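Local coordinates for arginine decarboxylase, A207R protein (Paramecium bursaria Chlorella virus 1, PDB 2NVA) that probably decarboxylates arginine to agmatine with the help of pyridoxal 5'-phosphate, as a member of the eukaryotic ornithine decarboxylase-like family, at residues A[276-290]-A[316-330]. Residues are numbered along the deposited sequence; the frame is centred on the assembly and turned at random. Where two conformers were deposited one is given.
Sequences GLYEYFFNESTYGGF and PSVLYGCTCDGVDVI. With PL2 ((4-{[(4-{[amino(imino)methyl]amino}butyl)amino]methyl}-5-hydroxy-6-methylpyridin-3-yl)methyl dihydrogen phosphate), chain J.
With CG of D325 trans to the backbone N (chi1 -165°) and CG of Y287 trans to the carbonyl carbon, the carboxylate and the phenol meet: Y287 OH donates to D325 OD2 over 2.7 Å, from above the carboxylate plane. D325 OD2 also accepts from NE of the agmatine adduct PL2 (2.8 Å), whose NH2 donates to Y287 OH. Aspartate suits this place because one carboxylate can take both the guanidinium and the phenol, while its OD1 closes an Asx turn by accepting from V327 N. The pyridoxal end of this PL2 is held by the second subunit, through H176, S179 and R255 among others, so the active site lies at the dimer interface.

Behind this pair, D328 joins the two loops. Its OD1 receives T286 N at 2.8 Å in a nearly straight bond (174°), and its OD2 takes both N and OG1 of T323. G321, having no CB, fits close against S285, their CA atoms 3.9 Å apart, and beside D328 OD1. I330 lies over one face of the F290 ring, its CD1 3.5 Å from F290 CB.

The loops issue from parallel strands 277-282 and 316-320 of the mixed β-sheet domain that accompanies the TIM barrel in this family, paired by five backbone hydrogen bonds from Y278 N–P316 O to F282 N–Y320 O. On one face F281 and Y320 form an offset stack, planes 24° apart, with Y320 CB over the F281 ring; a water links Y320 OH to E279, itself salt-bridged to R272. L319, on the face of Y280, sets CD2 at the F282 ring edge, 3.6 Å from CE2.

The sheet thus carries loops that D328 holds together beside Y287 and D325, whose paired bonds to NH2 and NE are consistent with recognition of the guanidinium tail.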
loop_
_atom_site.group_PDB
_atom_site.type_symbol
_atom_site.label_atom_id
_atom_site.label_comp_id
_atom_site.label_asym_id
_atom_site.label_seq_id
_atom_site.Cartn_x
_atom_site.Cartn_y
_atom_site.Cartn_z
ATOM N N GLY A 276 0.997 -27.640 -17.061
ATOM C CA GLY A 276 2.443 -27.543 -16.866
ATOM C C GLY A 276 2.917 -26.278 -16.171
ATOM O O GLY A 276 4.125 -26.103 -15.967
ATOM N N LEU A 277 1.973 -25.403 -15.802
ATOM C CA LEU A 277 2.314 -24.182 -15.071
ATOM C C LEU A 277 1.963 -24.367 -13.597
ATOM O O LEU A 277 0.841 -24.763 -13.271
ATOM C CB LEU A 277 1.563 -22.966 -15.654
ATOM C CG LEU A 277 1.996 -21.582 -15.142
ATOM C CD1 LEU A 277 3.444 -21.254 -15.531
ATOM C CD2 LEU A 277 1.042 -20.493 -15.632
ATOM N N TYR A 278 2.914 -24.060 -12.719
ATOM C CA TYR A 278 2.762 -24.289 -11.287
ATOM C C TYR A 278 2.501 -22.990 -10.560
ATOM O O TYR A 278 3.392 -22.160 -10.433
ATOM C CB TYR A 278 4.006 -24.973 -10.723
ATOM C CG TYR A 278 4.185 -26.380 -11.265
ATOM C CD1 TYR A 278 3.994 -27.489 -10.446
ATOM C CD2 TYR A 278 4.525 -26.597 -12.604
ATOM C CE1 TYR A 278 4.139 -28.787 -10.940
ATOM C CE2 TYR A 278 4.671 -27.888 -13.115
ATOM C CZ TYR A 278 4.480 -28.979 -12.283
ATOM O OH TYR A 278 4.637 -30.264 -12.769
ATOM N N GLU A 279 1.270 -22.837 -10.076
ATOM C CA GLU A 279 0.847 -21.597 -9.435
ATOM C C GLU A 279 0.772 -21.778 -7.921
ATOM O O GLU A 279 0.153 -22.720 -7.442
ATOM C CB GLU A 279 -0.511 -21.155 -9.993
ATOM C CG GLU A 279 -0.528 -20.947 -11.516
ATOM C CD GLU A 279 -1.928 -20.870 -12.119
ATOM O OE1 GLU A 279 -2.864 -21.485 -11.572
ATOM O OE2 GLU A 279 -2.079 -20.220 -13.175
ATOM N N TYR A 280 1.420 -20.879 -7.186
ATOM C CA TYR A 280 1.478 -20.977 -5.728
ATOM C C TYR A 280 0.962 -19.716 -5.079
ATOM O O TYR A 280 1.165 -18.616 -5.599
ATOM C CB TYR A 280 2.912 -21.207 -5.261
ATOM C CG TYR A 280 3.560 -22.402 -5.908
ATOM C CD1 TYR A 280 3.223 -23.704 -5.517
ATOM C CD2 TYR A 280 4.512 -22.234 -6.913
ATOM C CE1 TYR A 280 3.827 -24.810 -6.119
ATOM C CE2 TYR A 280 5.115 -23.332 -7.531
ATOM C CZ TYR A 280 4.772 -24.619 -7.120
ATOM O OH TYR A 280 5.385 -25.696 -7.719
ATOM N N PHE A 281 0.309 -19.885 -3.933
ATOM C CA PHE A 281 -0.160 -18.757 -3.150
ATOM C C PHE A 281 0.558 -18.787 -1.819
ATOM O O PHE A 281 0.674 -19.842 -1.206
ATOM C CB PHE A 281 -1.672 -18.843 -2.950
ATOM C CG PHE A 281 -2.437 -18.537 -4.190
ATOM C CD1 PHE A 281 -3.087 -17.322 -4.332
ATOM C CD2 PHE A 281 -2.451 -19.440 -5.246
ATOM C CE1 PHE A 281 -3.799 -17.030 -5.517
ATOM C CE2 PHE A 281 -3.144 -19.154 -6.437
ATOM C CZ PHE A 281 -3.809 -17.950 -6.566
ATOM N N PHE A 282 1.058 -17.622 -1.409
ATOM C CA PHE A 282 1.859 -17.474 -0.179
ATOM C C PHE A 282 1.115 -16.707 0.895
ATOM O O PHE A 282 0.189 -15.964 0.580
ATOM C CB PHE A 282 3.168 -16.754 -0.494
ATOM C CG PHE A 282 4.094 -17.576 -1.355
ATOM C CD1 PHE A 282 5.089 -18.381 -0.767
ATOM C CD2 PHE A 282 3.944 -17.588 -2.750
ATOM C CE1 PHE A 282 5.932 -19.156 -1.558
ATOM C CE2 PHE A 282 4.774 -18.373 -3.547
ATOM C CZ PHE A 282 5.777 -19.155 -2.948
ATOM N N ASN A 283 1.529 -16.870 2.154
ATOM C CA ASN A 283 0.926 -16.075 3.233
ATOM C C ASN A 283 1.556 -14.677 3.345
ATOM O O ASN A 283 1.704 -14.114 4.442
ATOM C CB ASN A 283 0.911 -16.833 4.574
ATOM C CG ASN A 283 2.312 -17.180 5.090
ATOM O OD1 ASN A 283 3.325 -16.989 4.406
ATOM N ND2 ASN A 283 2.369 -17.672 6.322
ATOM N N GLU A 284 1.938 -14.145 2.192
ATOM C CA GLU A 284 2.441 -12.781 2.025
ATOM C C GLU A 284 1.808 -12.177 0.778
ATOM O O GLU A 284 1.112 -12.877 0.027
ATOM C CB GLU A 284 3.955 -12.791 1.878
ATOM C CG GLU A 284 4.694 -12.466 3.161
ATOM C CD GLU A 284 4.436 -11.050 3.681
ATOM O OE1 GLU A 284 4.662 -10.829 4.882
ATOM O OE2 GLU A 284 3.996 -10.169 2.901
ATOM N N SER A 285 2.026 -10.885 0.557
ATOM C CA SER A 285 1.412 -10.224 -0.596
ATOM C C SER A 285 2.083 -8.895 -0.928
ATOM O O SER A 285 2.877 -8.383 -0.134
ATOM C CB SER A 285 -0.099 -10.027 -0.369
ATOM O OG SER A 285 -0.364 -8.837 0.369
ATOM N N THR A 286 1.753 -8.358 -2.107
ATOM C CA THR A 286 2.206 -7.019 -2.501
ATOM C C THR A 286 1.592 -5.926 -1.608
ATOM O O THR A 286 2.100 -4.812 -1.553
ATOM C CB THR A 286 1.874 -6.701 -3.968
ATOM O OG1 THR A 286 0.463 -6.804 -4.178
ATOM C CG2 THR A 286 2.598 -7.660 -4.891
ATOM N N TYR A 287 0.512 -6.277 -0.909
ATOM C CA TYR A 287 -0.102 -5.403 0.102
ATOM C C TYR A 287 0.469 -5.643 1.501
ATOM O O TYR A 287 0.125 -4.938 2.468
ATOM C CB TYR A 287 -1.614 -5.618 0.113
ATOM C CG TYR A 287 -2.298 -5.165 -1.156
ATOM C CD1 TYR A 287 -2.507 -3.814 -1.403
ATOM C CD2 TYR A 287 -2.706 -6.086 -2.123
ATOM C CE1 TYR A 287 -3.148 -3.387 -2.569
ATOM C CE2 TYR A 287 -3.347 -5.667 -3.297
ATOM C CZ TYR A 287 -3.569 -4.317 -3.504
ATOM O OH TYR A 287 -4.203 -3.895 -4.658
ATOM N N GLY A 288 1.329 -6.644 1.611
ATOM C CA GLY A 288 2.025 -6.923 2.868
ATOM C C GLY A 288 3.458 -6.462 2.735
ATOM O O GLY A 288 3.724 -5.259 2.698
ATOM N N GLY A 289 4.376 -7.418 2.640
ATOM C CA GLY A 289 5.806 -7.115 2.581
ATOM C C GLY A 289 6.380 -6.906 1.183
ATOM O O GLY A 289 7.562 -6.552 1.046
ATOM N N PHE A 290 5.560 -7.119 0.159
ATOM C CA PHE A 290 6.054 -7.110 -1.226
ATOM C C PHE A 290 5.637 -5.922 -2.087
ATOM O O PHE A 290 5.496 -6.051 -3.317
ATOM C CB PHE A 290 5.721 -8.439 -1.926
ATOM C CG PHE A 290 6.499 -9.610 -1.377
ATOM C CD1 PHE A 290 7.701 -10.005 -1.964
ATOM C CD2 PHE A 290 6.061 -10.285 -0.241
ATOM C CE1 PHE A 290 8.430 -11.072 -1.434
ATOM C CE2 PHE A 290 6.779 -11.359 0.278
ATOM C CZ PHE A 290 7.973 -11.739 -0.316
ATOM N N PRO A 316 8.088 -24.292 -14.450
ATOM C CA PRO A 316 7.709 -22.878 -14.537
ATOM C C PRO A 316 6.664 -22.531 -13.470
ATOM O O PRO A 316 5.627 -23.186 -13.388
ATOM C CB PRO A 316 7.152 -22.728 -15.955
ATOM C CG PRO A 316 6.879 -24.135 -16.441
ATOM C CD PRO A 316 7.538 -25.115 -15.546
ATOM N N SER A 317 6.974 -21.524 -12.660
ATOM C CA SER A 317 6.205 -21.218 -11.450
ATOM C C SER A 317 5.670 -19.795 -11.475
ATOM O O SER A 317 6.290 -18.900 -12.061
ATOM C CB SER A 317 7.097 -21.413 -10.213
ATOM O OG SER A 317 7.668 -22.722 -10.222
ATOM N N VAL A 318 4.531 -19.592 -10.819
ATOM C CA VAL A 318 3.973 -18.248 -10.634
ATOM C C VAL A 318 3.768 -18.073 -9.131
ATOM O O VAL A 318 3.143 -18.924 -8.492
ATOM C CB VAL A 318 2.629 -18.058 -11.383
ATOM C CG1 VAL A 318 2.210 -16.591 -11.355
ATOM C CG2 VAL A 318 2.748 -18.532 -12.815
ATOM N N LEU A 319 4.294 -16.986 -8.569
ATOM C CA LEU A 319 4.171 -16.747 -7.130
ATOM C C LEU A 319 3.135 -15.664 -6.849
ATOM O O LEU A 319 3.379 -14.481 -7.111
ATOM C CB LEU A 319 5.522 -16.371 -6.516
ATOM C CG LEU A 319 6.717 -17.232 -6.947
ATOM C CD1 LEU A 319 7.978 -16.756 -6.244
ATOM C CD2 LEU A 319 6.490 -18.747 -6.694
ATOM N N TYR A 320 1.979 -16.086 -6.340
ATOM C CA TYR A 320 0.869 -15.167 -6.038
ATOM C C TYR A 320 0.826 -14.734 -4.587
ATOM O O TYR A 320 1.143 -15.524 -3.703
ATOM C CB TYR A 320 -0.465 -15.825 -6.365
ATOM C CG TYR A 320 -0.754 -15.930 -7.837
ATOM C CD1 TYR A 320 -0.990 -14.779 -8.599
ATOM C CD2 TYR A 320 -0.813 -17.169 -8.470
ATOM C CE1 TYR A 320 -1.278 -14.854 -9.953
ATOM C CE2 TYR A 320 -1.100 -17.262 -9.834
ATOM C CZ TYR A 320 -1.322 -16.087 -10.566
ATOM O OH TYR A 320 -1.606 -16.131 -11.909
ATOM N N GLY A 321 0.398 -13.497 -4.352
ATOM C CA GLY A 321 0.136 -13.025 -2.998
ATOM C C GLY A 321 -1.221 -13.545 -2.514
ATOM O O GLY A 321 -2.045 -13.981 -3.322
ATOM N N CYS A 322 -1.469 -13.448 -1.213
ATOM C CA CYS A 322 -2.664 -14.055 -0.615
ATOM C C CYS A 322 -3.958 -13.265 -0.809
ATOM O O CYS A 322 -5.030 -13.783 -0.489
ATOM C CB CYS A 322 -2.449 -14.348 0.879
ATOM S SG CYS A 322 -1.902 -12.927 1.822
ATOM N N THR A 323 -3.887 -12.025 -1.306
ATOM C CA THR A 323 -5.111 -11.199 -1.394
ATOM C C THR A 323 -5.992 -11.543 -2.599
ATOM O O THR A 323 -5.575 -12.269 -3.515
ATOM C CB THR A 323 -4.828 -9.659 -1.416
ATOM O OG1 THR A 323 -4.296 -9.276 -2.691
ATOM C CG2 THR A 323 -3.854 -9.245 -0.284
ATOM N N CYS A 324 -7.211 -10.997 -2.561
ATOM C CA CYS A 324 -8.241 -11.079 -3.610
ATOM C C CYS A 324 -7.845 -10.502 -4.975
ATOM O O CYS A 324 -8.455 -10.824 -6.003
ATOM C CB CYS A 324 -9.489 -10.309 -3.128
ATOM S SG CYS A 324 -9.109 -8.533 -2.646
ATOM N N ASP A 325 -6.845 -9.634 -4.975
ATOM C CA ASP A 325 -6.562 -8.749 -6.109
ATOM C C ASP A 325 -5.650 -9.382 -7.151
ATOM O O ASP A 325 -4.655 -10.020 -6.803
ATOM C CB ASP A 325 -5.920 -7.471 -5.549
ATOM C CG ASP A 325 -5.903 -6.341 -6.521
ATOM O OD1 ASP A 325 -5.722 -6.534 -7.750
ATOM O OD2 ASP A 325 -6.054 -5.180 -6.056
ATOM N N GLY A 326 -5.970 -9.185 -8.432
ATOM C CA GLY A 326 -5.148 -9.719 -9.522
ATOM C C GLY A 326 -3.802 -9.022 -9.697
ATOM O O GLY A 326 -2.895 -9.563 -10.340
ATOM N N VAL A 327 -3.672 -7.824 -9.136
ATOM C CA VAL A 327 -2.392 -7.067 -9.174
ATOM C C VAL A 327 -1.351 -7.671 -8.219
ATOM O O VAL A 327 -0.133 -7.470 -8.379
ATOM C CB VAL A 327 -2.607 -5.561 -8.873
ATOM C CG1 VAL A 327 -2.625 -5.301 -7.379
ATOM C CG2 VAL A 327 -1.528 -4.715 -9.556
ATOM N N ASP A 328 -1.851 -8.433 -7.248
ATOM C CA ASP A 328 -1.032 -8.978 -6.174
ATOM C C ASP A 328 -0.359 -10.275 -6.629
ATOM O O ASP A 328 -0.790 -11.387 -6.292
ATOM C CB ASP A 328 -1.925 -9.177 -4.943
ATOM C CG ASP A 328 -1.235 -9.897 -3.813
ATOM O OD1 ASP A 328 0.016 -9.888 -3.739
ATOM O OD2 ASP A 328 -1.980 -10.505 -3.015
ATOM N N VAL A 329 0.707 -10.105 -7.400
ATOM C CA VAL A 329 1.497 -11.201 -7.905
ATOM C C VAL A 329 2.933 -10.895 -7.485
ATOM O O VAL A 329 3.487 -9.854 -7.859
ATOM C CB VAL A 329 1.411 -11.294 -9.458
ATOM C CG1 VAL A 329 2.130 -12.538 -9.971
ATOM C CG2 VAL A 329 -0.047 -11.281 -9.918
ATOM N N ILE A 330 3.523 -11.800 -6.715
ATOM C CA ILE A 330 4.894 -11.616 -6.206
ATOM C C ILE A 330 5.919 -11.787 -7.325
ATOM O O ILE A 330 6.855 -10.990 -7.457
ATOM C CB ILE A 330 5.215 -12.578 -5.008
ATOM C CG1 ILE A 330 4.238 -12.363 -3.817
ATOM C CG2 ILE A 330 6.684 -12.461 -4.575
ATOM C CD1 ILE A 330 3.894 -10.895 -3.622
HETATM N N1 PL2 J . -15.942 -10.921 -3.789
HETATM C C2 PL2 J . -14.683 -11.305 -4.053
HETATM C C2A PL2 J . -14.341 -12.804 -3.976
HETATM C C3 PL2 J . -13.727 -10.353 -4.420
HETATM O O3 PL2 J . -12.460 -10.768 -4.709
HETATM C C4 PL2 J . -14.080 -8.981 -4.492
HETATM C C4A PL2 J . -13.101 -7.848 -4.877
HETATM C C5 PL2 J . -15.425 -8.653 -4.188
HETATM C C6 PL2 J . -16.328 -9.648 -3.844
HETATM P P PL2 J . -16.380 -5.084 -5.543
HETATM N N PL2 J . -11.970 -8.310 -5.681
HETATM C CA PL2 J . -10.715 -7.695 -5.176
HETATM C CG PL2 J . -9.365 -5.549 -5.316
HETATM O OP2 PL2 J . -15.887 -4.357 -6.856
HETATM O OP3 PL2 J . -15.913 -4.144 -4.317
HETATM O OP1 PL2 J . -17.850 -5.242 -5.510
HETATM O OP4 PL2 J . -15.571 -6.482 -5.405
HETATM C C5M PL2 J . -15.897 -7.191 -4.257
HETATM C CB PL2 J . -10.781 -6.148 -5.169
HETATM C CD PL2 J . -9.421 -4.018 -5.452
HETATM N NE PL2 J . -8.067 -3.504 -5.172
HETATM C CZ PL2 J . -7.796 -2.223 -4.933
HETATM N NH2 PL2 J . -6.532 -1.853 -4.668
HETATM N NH1 PL2 J . -8.758 -1.306 -4.952
HETATM O O HOH W 1 -0.719 -17.897 -13.808
HETATM O O HOH W 2 7.887 -24.762 -8.402
#